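Local coordinates for periplasmic binding protein (Veillonella parvula, PDB 4LJS) that probably captures a small ligand, perhaps an iron chelate or cobalamin-like compound, outside the cell membrane and hands it to an ABC transporter, at residues V24-F29 with S38-V43; F249-D254 with H285-L290. All blocks are in the same frame, centred on the assembly; numbering follows the deposited sequence.

Contact 1: residues V24-F29 with S38-V43; sequences VTIESF and STYTAV
Tyr40 reaches diagonally over the backbone pairing, and its ring lies obliquely across the side chain of Ile26, with Ile26 CG1 3.9 Å from Tyr40 CE1. The tyrosine CG stands anti to its own carbonyl carbon, beside the backbone N (chi1 -61°), and from there the ring runs past its direct partner, Val24. The carbonyl oxygen of Val24 meets the ring at its edge, in plane, 3.6 Å from Tyr40 CD1, while the two CB atoms only face each other loosely. A branched aliphatic chain and an aromatic ring suit this face, because both also pack on Ile164 of helix 151-164; Tyr137 and Asn135 of strand 135-138 add further cover.

On the other face of this antiparallel hairpin, Thr25 and Thr39 form a non-hydrogen-bonded pair. Each places OG1 anti to its carbonyl carbon, and the two hydroxyls hydrogen-bond at 3.2 Å between Thr25 OG1 and Thr39 OG1. Threonine fits here: its branched CB favours the extended chain, and its hydroxyl can donate or accept a hydrogen bond.

Reciprocal backbone bonds join the pairs on either side of the threonines: Tyr40 N gives to Val24 O at 2.7 Å, Val24 N to Tyr40 O, Ile26 N to Ser38 O at 2.8 Å, and Ser38 N to Ile26 O. A water then bridges the last pair, donating to Ile26 O at 2.8 Å and accepting from Ser38 OG at 2.7 Å. The Ile26 carbonyl therefore takes two donors, one backbone and one solvent. The face of Val24, Ile26, Ser38 and Tyr40 thus mixes apolar packing against helix 151-164 and strand 135-138 with a serine-held water, whereas the more exposed face carries the threonine hydroxyl pair.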
ATOM      1  N   VAL A  24      18.940   1.367  17.158  1.00 53.30           N
ATOM      2  CA  VAL A  24      18.329   1.945  15.973  1.00 52.10           C
ATOM      3  C   VAL A  24      17.387   3.078  16.352  1.00 50.46           C
ATOM      4  O   VAL A  24      16.453   2.895  17.131  1.00 52.45           O
ATOM      5  CB  VAL A  24      17.552   0.877  15.168  1.00 50.47           C
ATOM      6  CG1 VAL A  24      16.617   1.530  14.165  1.00 47.56           C
ATOM      7  CG2 VAL A  24      18.521  -0.071  14.478  1.00 49.85           C
ATOM      8  N   THR A  25      17.649   4.255  15.801  1.00 47.85           N
ATOM      9  CA  THR A  25      16.797   5.411  16.017  1.00 49.42           C
ATOM     10  C   THR A  25      15.948   5.662  14.771  1.00 43.69           C
ATOM     11  O   THR A  25      16.469   5.794  13.671  1.00 47.62           O
ATOM     12  CB  THR A  25      17.637   6.651  16.354  1.00 59.61           C
ATOM     13  OG1 THR A  25      18.054   6.579  17.722  1.00 64.75           O
ATOM     14  CG2 THR A  25      16.833   7.915  16.152  1.00 67.12           C
ATOM     15  N   ILE A  26      14.636   5.706  14.954  1.00 43.33           N
ATOM     16  CA  ILE A  26      13.709   5.866  13.845  1.00 41.36           C
ATOM     17  C   ILE A  26      12.885   7.136  14.020  1.00 44.65           C
ATOM     18  O   ILE A  26      12.438   7.446  15.128  1.00 48.78           O
ATOM     19  CB  ILE A  26      12.745   4.656  13.756  1.00 45.03           C
ATOM     20  CG1 ILE A  26      13.504   3.389  13.344  1.00 45.18           C
ATOM     21  CG2 ILE A  26      11.589   4.937  12.789  1.00 37.07           C
ATOM     22  CD1 ILE A  26      14.188   3.496  11.990  1.00 46.18           C
ATOM     23  N   GLU A  27      12.694   7.872  12.928  1.00 40.34           N
ATOM     24  CA  GLU A  27      11.777   9.002  12.918  1.00 45.72           C
ATOM     25  C   GLU A  27      10.434   8.652  12.264  1.00 47.72           C
ATOM     26  O   GLU A  27      10.381   8.138  11.144  1.00 51.46           O
ATOM     27  CB  GLU A  27      12.398  10.202  12.202  1.00 50.97           C
ATOM     28  CG  GLU A  27      11.416  11.347  11.987  1.00 52.02           C
ATOM     29  CD  GLU A  27      12.023  12.502  11.222  1.00 55.52           C
ATOM     30  OE1 GLU A  27      11.945  12.493   9.976  1.00 62.92           O
ATOM     31  OE2 GLU A  27      12.575  13.416  11.867  1.00 55.08           O
ATOM     32  N   SER A  28       9.351   8.948  12.974  1.00 42.70           N
ATOM     33  CA  SER A  28       8.003   8.769  12.451  1.00 35.61           C
ATOM     34  C   SER A  28       7.228  10.045  12.758  1.00 38.59           C
ATOM     35  O   SER A  28       7.805  11.008  13.272  1.00 44.27           O
ATOM     36  CB  SER A  28       7.343   7.547  13.093  1.00 34.29           C
ATOM     37  OG  SER A  28       6.192   7.121  12.375  1.00 34.50           O
ATOM     38  N   PHE A  29       5.938  10.069  12.436  1.00 35.29           N
ATOM     39  CA  PHE A  29       5.132  11.280  12.616  1.00 40.53           C
ATOM     40  C   PHE A  29       3.754  10.948  13.172  1.00 44.51           C
ATOM     41  O   PHE A  29       3.139   9.963  12.776  1.00 38.54           O
ATOM     42  CB  PHE A  29       4.937  12.013  11.281  1.00 42.11           C
ATOM     43  CG  PHE A  29       6.215  12.351  10.578  1.00 48.09           C
ATOM     44  CD1 PHE A  29       6.880  11.395   9.821  1.00 44.58           C
ATOM     45  CD2 PHE A  29       6.750  13.633  10.666  1.00 47.85           C
ATOM     46  CE1 PHE A  29       8.065  11.705   9.175  1.00 51.02           C
ATOM     47  CE2 PHE A  29       7.930  13.952  10.023  1.00 47.62           C
ATOM     48  CZ  PHE A  29       8.589  12.984   9.273  1.00 51.32           C
ATOM     49  N   SER A  38      11.979   7.380  18.072  1.00 52.61           N
ATOM     50  CA  SER A  38      11.925   6.146  18.837  1.00 50.36           C
ATOM     51  C   SER A  38      13.246   5.411  18.715  1.00 52.26           C
ATOM     52  O   SER A  38      13.833   5.350  17.632  1.00 56.33           O
ATOM     53  CB  SER A  38      10.794   5.257  18.324  1.00 47.27           C
ATOM     54  OG  SER A  38       9.572   5.968  18.342  1.00 51.66           O
ATOM     55  N   THR A  39      13.712   4.858  19.828  1.00 52.72           N
ATOM     56  CA  THR A  39      14.959   4.107  19.836  1.00 54.39           C
ATOM     57  C   THR A  39      14.711   2.637  20.146  1.00 49.23           C
ATOM     58  O   THR A  39      14.024   2.299  21.107  1.00 50.19           O
ATOM     59  CB  THR A  39      15.968   4.696  20.836  1.00 57.88           C
ATOM     60  OG1 THR A  39      16.364   5.999  20.396  1.00 61.15           O
ATOM     61  CG2 THR A  39      17.196   3.814  20.931  1.00 54.90           C
ATOM     62  N   TYR A  40      15.274   1.771  19.313  1.00 48.24           N
ATOM     63  CA  TYR A  40      15.107   0.333  19.453  1.00 44.39           C
ATOM     64  C   TYR A  40      16.434  -0.322  19.826  1.00 51.38           C
ATOM     65  O   TYR A  40      17.406  -0.214  19.079  1.00 55.51           O
ATOM     66  CB  TYR A  40      14.602  -0.254  18.138  1.00 38.81           C
ATOM     67  CG  TYR A  40      13.262   0.279  17.700  1.00 38.17           C
ATOM     68  CD1 TYR A  40      13.153   1.509  17.052  1.00 37.08           C
ATOM     69  CD2 TYR A  40      12.099  -0.456  17.917  1.00 35.76           C
ATOM     70  CE1 TYR A  40      11.917   1.995  16.644  1.00 38.93           C
ATOM     71  CE2 TYR A  40      10.865   0.021  17.512  1.00 31.10           C
ATOM     72  CZ  TYR A  40      10.777   1.244  16.884  1.00 39.27           C
ATOM     73  OH  TYR A  40       9.545   1.714  16.489  1.00 39.13           O
ATOM     74  N   THR A  41      16.477  -0.994  20.976  1.00 51.91           N
ATOM     75  CA  THR A  41      17.692  -1.687  21.407  1.00 58.07           C
ATOM     76  C   THR A  41      17.645  -3.189  21.105  1.00 58.59           C
ATOM     77  O   THR A  41      18.632  -3.900  21.290  1.00 58.50           O
ATOM     78  CB  THR A  41      17.965  -1.488  22.912  1.00 60.88           C
ATOM     79  OG1 THR A  41      16.810  -1.887  23.666  1.00 61.91           O
ATOM     80  CG2 THR A  41      18.294  -0.031  23.210  1.00 50.79           C
ATOM     81  N   ALA A  42      16.492  -3.662  20.645  1.00 57.20           N
ATOM     82  CA  ALA A  42      16.322  -5.065  20.292  1.00 50.69           C
ATOM     83  C   ALA A  42      15.182  -5.201  19.290  1.00 45.08           C
ATOM     84  O   ALA A  42      14.281  -4.361  19.241  1.00 48.32           O
ATOM     85  CB  ALA A  42      16.049  -5.903  21.542  1.00 43.23           C
ATOM     86  N   VAL A  43      15.227  -6.254  18.482  1.00 45.48           N
ATOM     87  CA  VAL A  43      14.150  -6.540  17.540  1.00 38.66           C
ATOM     88  C   VAL A  43      12.878  -6.834  18.336  1.00 38.81           C
ATOM     89  O   VAL A  43      12.899  -7.648  19.250  1.00 36.51           O
ATOM     90  CB  VAL A  43      14.509  -7.745  16.635  1.00 38.13           C
ATOM     91  CG1 VAL A  43      13.367  -8.077  15.695  1.00 34.85           C
ATOM     92  CG2 VAL A  43      15.786  -7.460  15.848  1.00 38.49           C
TER
HETATM   93  O   HOH W   1       9.818   6.954  15.805  1.00 40.95           O

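Contact 2: residues F249-D254 with H285-L290; sequences FLIVSD and HFLPLL
The Phe286 ring has the carbonyl oxygen of Leu250 at its edge, near the ring plane, and one methyl of Val252, CG2, approaching obliquely, 3.5 Å from Phe286 CD1. Ala260 and Met264 of helix 260-268 also touch the phenylalanine. Two other rings point to the opposite side of the sheet: Phe249 stacks with Phe199 of the neighbouring strand 196-203, and Phe249 CE1 comes to 4.3 Å of His285 CD2. The histidine is partly exposed at the margin, whereas the purely apolar Phe249 is buried.

Four parallel pairs, from Phe249 with His285 to Val252 with Pro288, set the register. Leu250 N donates to His285 O at 2.7 Å, and Leu250 O in turn accepts from Leu287 N, which sits above the carbonyl plane by 41°. Strands 247-252 and 284-288 are the two arms of a beta-alpha-beta crossover, with helices 260-268 and 277-280 in the connection, as expected of a Rossmann-like lobe. Pro288 costs the pairing with strand 247-252 nothing, because the bonds there fall on Leu287 and Leu289, and Leu289 N donates to Val252 O at 2.9 Å.

On the face shared with Phe249, Ile251 and Leu287 lie side by side, pointing the same way, with Ile251 CG1 4.2 Å from Leu287 CD2. Leu287 CG is anti to its backbone N (chi1 180°), and Leu287 CD2 also touches Phe249 CB. Leu289 crosses Ile251 at about a right angle, with Leu289 CD1 3.7 Å from Ile251 CG2. An alanine in place of Ile251 would probably leave Leu287 CD2 and Leu289 CD1 without these partners and open a gap between them. Where the strands end, a water donates to Val252 O and accepts from Leu290 N, while Leu289 CD2 rests 3.6 Å from Ser253 CB.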
ATOM      1  N   PHE A 249      -6.999   3.135 -15.614  1.00 46.27           N
ATOM      2  CA  PHE A 249      -6.866   2.246 -14.471  1.00 40.41           C
ATOM      3  C   PHE A 249      -8.067   2.398 -13.552  1.00 41.98           C
ATOM      4  O   PHE A 249      -8.360   3.493 -13.063  1.00 46.00           O
ATOM      5  CB  PHE A 249      -5.546   2.489 -13.748  1.00 29.64           C
ATOM      6  CG  PHE A 249      -4.348   2.133 -14.577  1.00 32.69           C
ATOM      7  CD1 PHE A 249      -3.952   0.807 -14.710  1.00 33.99           C
ATOM      8  CD2 PHE A 249      -3.649   3.107 -15.264  1.00 35.29           C
ATOM      9  CE1 PHE A 249      -2.867   0.466 -15.482  1.00 30.37           C
ATOM     10  CE2 PHE A 249      -2.553   2.773 -16.037  1.00 38.06           C
ATOM     11  CZ  PHE A 249      -2.161   1.450 -16.148  1.00 38.60           C
ATOM     12  N   LEU A 250      -8.781   1.295 -13.360  1.00 41.29           N
ATOM     13  CA  LEU A 250      -9.924   1.255 -12.454  1.00 48.78           C
ATOM     14  C   LEU A 250      -9.482   0.791 -11.072  1.00 45.48           C
ATOM     15  O   LEU A 250      -9.199  -0.392 -10.860  1.00 44.57           O
ATOM     16  CB  LEU A 250     -11.004   0.314 -12.989  1.00 52.10           C
ATOM     17  CG  LEU A 250     -11.708   0.712 -14.288  1.00 58.40           C
ATOM     18  CD1 LEU A 250     -12.833  -0.269 -14.594  1.00 60.28           C
ATOM     19  CD2 LEU A 250     -12.241   2.136 -14.206  1.00 57.12           C
ATOM     20  N   ILE A 251      -9.419   1.728 -10.137  1.00 46.78           N
ATOM     21  CA  ILE A 251      -9.019   1.419  -8.771  1.00 47.33           C
ATOM     22  C   ILE A 251     -10.177   0.804  -7.987  1.00 49.89           C
ATOM     23  O   ILE A 251     -11.287   1.334  -7.984  1.00 52.97           O
ATOM     24  CB  ILE A 251      -8.459   2.669  -8.070  1.00 46.89           C
ATOM     25  CG1 ILE A 251      -7.195   3.137  -8.800  1.00 46.28           C
ATOM     26  CG2 ILE A 251      -8.160   2.384  -6.604  1.00 39.42           C
ATOM     27  CD1 ILE A 251      -6.670   4.475  -8.343  1.00 46.42           C
ATOM     28  N   VAL A 252      -9.919  -0.333  -7.344  1.00 49.43           N
ATOM     29  CA  VAL A 252     -10.966  -1.050  -6.619  1.00 49.80           C
ATOM     30  C   VAL A 252     -10.564  -1.305  -5.179  1.00 48.49           C
ATOM     31  O   VAL A 252      -9.490  -1.855  -4.919  1.00 47.74           O
ATOM     32  CB  VAL A 252     -11.271  -2.418  -7.250  1.00 51.41           C
ATOM     33  CG1 VAL A 252     -12.565  -3.000  -6.654  1.00 54.11           C
ATOM     34  CG2 VAL A 252     -11.370  -2.298  -8.757  1.00 51.16           C
ATOM     35  N   SER A 253     -11.434  -0.923  -4.250  1.00 56.52           N
ATOM     36  CA  SER A 253     -11.176  -1.131  -2.833  1.00 58.12           C
ATOM     37  C   SER A 253     -11.508  -2.557  -2.415  1.00 60.28           C
ATOM     38  O   SER A 253     -12.202  -3.278  -3.133  1.00 59.86           O
ATOM     39  CB  SER A 253     -11.995  -0.157  -1.990  1.00 61.95           C
ATOM     40  OG  SER A 253     -13.377  -0.399  -2.154  1.00 86.87           O
ATOM     41  N   ASP A 254     -11.039  -2.975  -1.259  1.00 60.10           N
ATOM     42  CA  ASP A 254     -11.291  -4.355  -0.900  1.00 65.68           C
ATOM     43  C   ASP A 254     -12.756  -4.841  -0.730  1.00 68.63           C
ATOM     44  O   ASP A 254     -13.071  -5.860  -1.285  1.00 65.27           O
ATOM     45  CB  ASP A 254     -10.284  -4.946   0.118  1.00 71.03           C
ATOM     46  CG  ASP A 254     -10.066  -4.090   1.339  1.00 71.92           C
ATOM     47  OD1 ASP A 254     -10.756  -3.089   1.540  1.00 72.08           O
ATOM     48  OD2 ASP A 254      -9.202  -4.459   2.124  1.00 79.40           O
ATOM     49  N   HIS A 285      -7.970  -1.459 -17.120  1.00 37.86           N
ATOM     50  CA  HIS A 285      -7.496  -2.512 -16.234  1.00 36.30           C
ATOM     51  C   HIS A 285      -7.800  -2.227 -14.772  1.00 40.33           C
ATOM     52  O   HIS A 285      -7.807  -1.070 -14.340  1.00 41.90           O
ATOM     53  CB  HIS A 285      -5.989  -2.700 -16.408  1.00 33.04           C
ATOM     54  CG  HIS A 285      -5.539  -2.650 -17.834  1.00 37.87           C
ATOM     55  ND1 HIS A 285      -5.605  -3.741 -18.674  1.00 38.20           N
ATOM     56  CD2 HIS A 285      -5.018  -1.638 -18.570  1.00 35.81           C
ATOM     57  CE1 HIS A 285      -5.144  -3.404 -19.864  1.00 43.93           C
ATOM     58  NE2 HIS A 285      -4.783  -2.134 -19.828  1.00 43.85           N
ATOM     59  N   PHE A 286      -8.038  -3.298 -14.018  1.00 39.62           N
ATOM     60  CA  PHE A 286      -8.246  -3.205 -12.580  1.00 43.82           C
ATOM     61  C   PHE A 286      -6.933  -2.898 -11.867  1.00 44.43           C
ATOM     62  O   PHE A 286      -5.883  -3.426 -12.228  1.00 42.65           O
ATOM     63  CB  PHE A 286      -8.817  -4.521 -12.045  1.00 38.09           C
ATOM     64  CG  PHE A 286     -10.287  -4.695 -12.300  1.00 43.96           C
ATOM     65  CD1 PHE A 286     -11.189  -3.706 -11.937  1.00 44.49           C
ATOM     66  CD2 PHE A 286     -10.768  -5.851 -12.904  1.00 45.31           C
ATOM     67  CE1 PHE A 286     -12.552  -3.868 -12.160  1.00 49.76           C
ATOM     68  CE2 PHE A 286     -12.128  -6.020 -13.132  1.00 54.09           C
ATOM     69  CZ  PHE A 286     -13.022  -5.024 -12.761  1.00 53.23           C
ATOM     70  N   LEU A 287      -7.002  -2.043 -10.854  1.00 42.10           N
ATOM     71  CA  LEU A 287      -5.843  -1.718 -10.034  1.00 40.31           C
ATOM     72  C   LEU A 287      -6.276  -1.722  -8.567  1.00 44.12           C
ATOM     73  O   LEU A 287      -7.037  -0.854  -8.134  1.00 38.14           O
ATOM     74  CB  LEU A 287      -5.269  -0.357 -10.443  1.00 40.41           C
ATOM     75  CG  LEU A 287      -4.040   0.205  -9.713  1.00 38.96           C
ATOM     76  CD1 LEU A 287      -2.858  -0.753  -9.763  1.00 32.04           C
ATOM     77  CD2 LEU A 287      -3.651   1.566 -10.298  1.00 29.66           C
ATOM     78  N   PRO A 288      -5.817  -2.720  -7.797  1.00 40.13           N
ATOM     79  CA  PRO A 288      -6.261  -2.824  -6.402  1.00 39.58           C
ATOM     80  C   PRO A 288      -5.803  -1.639  -5.556  1.00 42.12           C
ATOM     81  O   PRO A 288      -4.632  -1.248  -5.603  1.00 39.76           O
ATOM     82  CB  PRO A 288      -5.625  -4.137  -5.914  1.00 40.25           C
ATOM     83  CG  PRO A 288      -4.533  -4.441  -6.895  1.00 43.56           C
ATOM     84  CD  PRO A 288      -4.960  -3.847  -8.203  1.00 42.11           C
ATOM     85  N   LEU A 289      -6.748  -1.068  -4.810  1.00 42.67           N
ATOM     86  CA  LEU A 289      -6.483   0.029  -3.892  1.00 42.21           C
ATOM     87  C   LEU A 289      -5.374  -0.336  -2.910  1.00 42.24           C
ATOM     88  O   LEU A 289      -4.506   0.487  -2.602  1.00 40.79           O
ATOM     89  CB  LEU A 289      -7.765   0.404  -3.134  1.00 36.46           C
ATOM     90  CG  LEU A 289      -7.734   1.652  -2.246  1.00 38.64           C
ATOM     91  CD1 LEU A 289      -7.320   2.884  -3.046  1.00 41.24           C
ATOM     92  CD2 LEU A 289      -9.093   1.881  -1.589  1.00 32.94           C
ATOM     93  N   LEU A 290      -5.387  -1.581  -2.439  1.00 33.33           N
ATOM     94  CA  LEU A 290      -4.380  -2.037  -1.476  1.00 35.45           C
ATOM     95  C   LEU A 290      -2.952  -1.969  -2.034  1.00 36.33           C
ATOM     96  O   LEU A 290      -1.983  -2.102  -1.290  1.00 34.32           O
ATOM     97  CB  LEU A 290      -4.710  -3.452  -0.953  1.00 36.56           C
ATOM     98  CG  LEU A 290      -4.731  -4.666  -1.904  1.00 37.41           C
ATOM     99  CD1 LEU A 290      -3.326  -5.146  -2.251  1.00 27.81           C
ATOM    100  CD2 LEU A 290      -5.547  -5.833  -1.316  1.00 32.93           C
TER
HETATM  101  O   HOH W   2      -7.852  -3.538  -3.054  1.00 37.36           O

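Contact 1 closes well before contact 2 opens along the chain, and the two lie on opposite sides of the chain's centre, their centres 33 Å apart and their nearest atoms about 18 Å apart. They share no sheet. The hairpin of contact 1 packs beside strand 135-138, an outermost strand of the four-stranded parallel sheet, and against helix 151-164. Contact 2 belongs to the later mixed sheet, where strand 247-252 lies between 196-203 and 284-288. The long helix 168-188 comes between the two sheets in sequence, consistent with the two-lobed, helix-linked architecture of this binding-protein family, in which ligand is usually held between lobes.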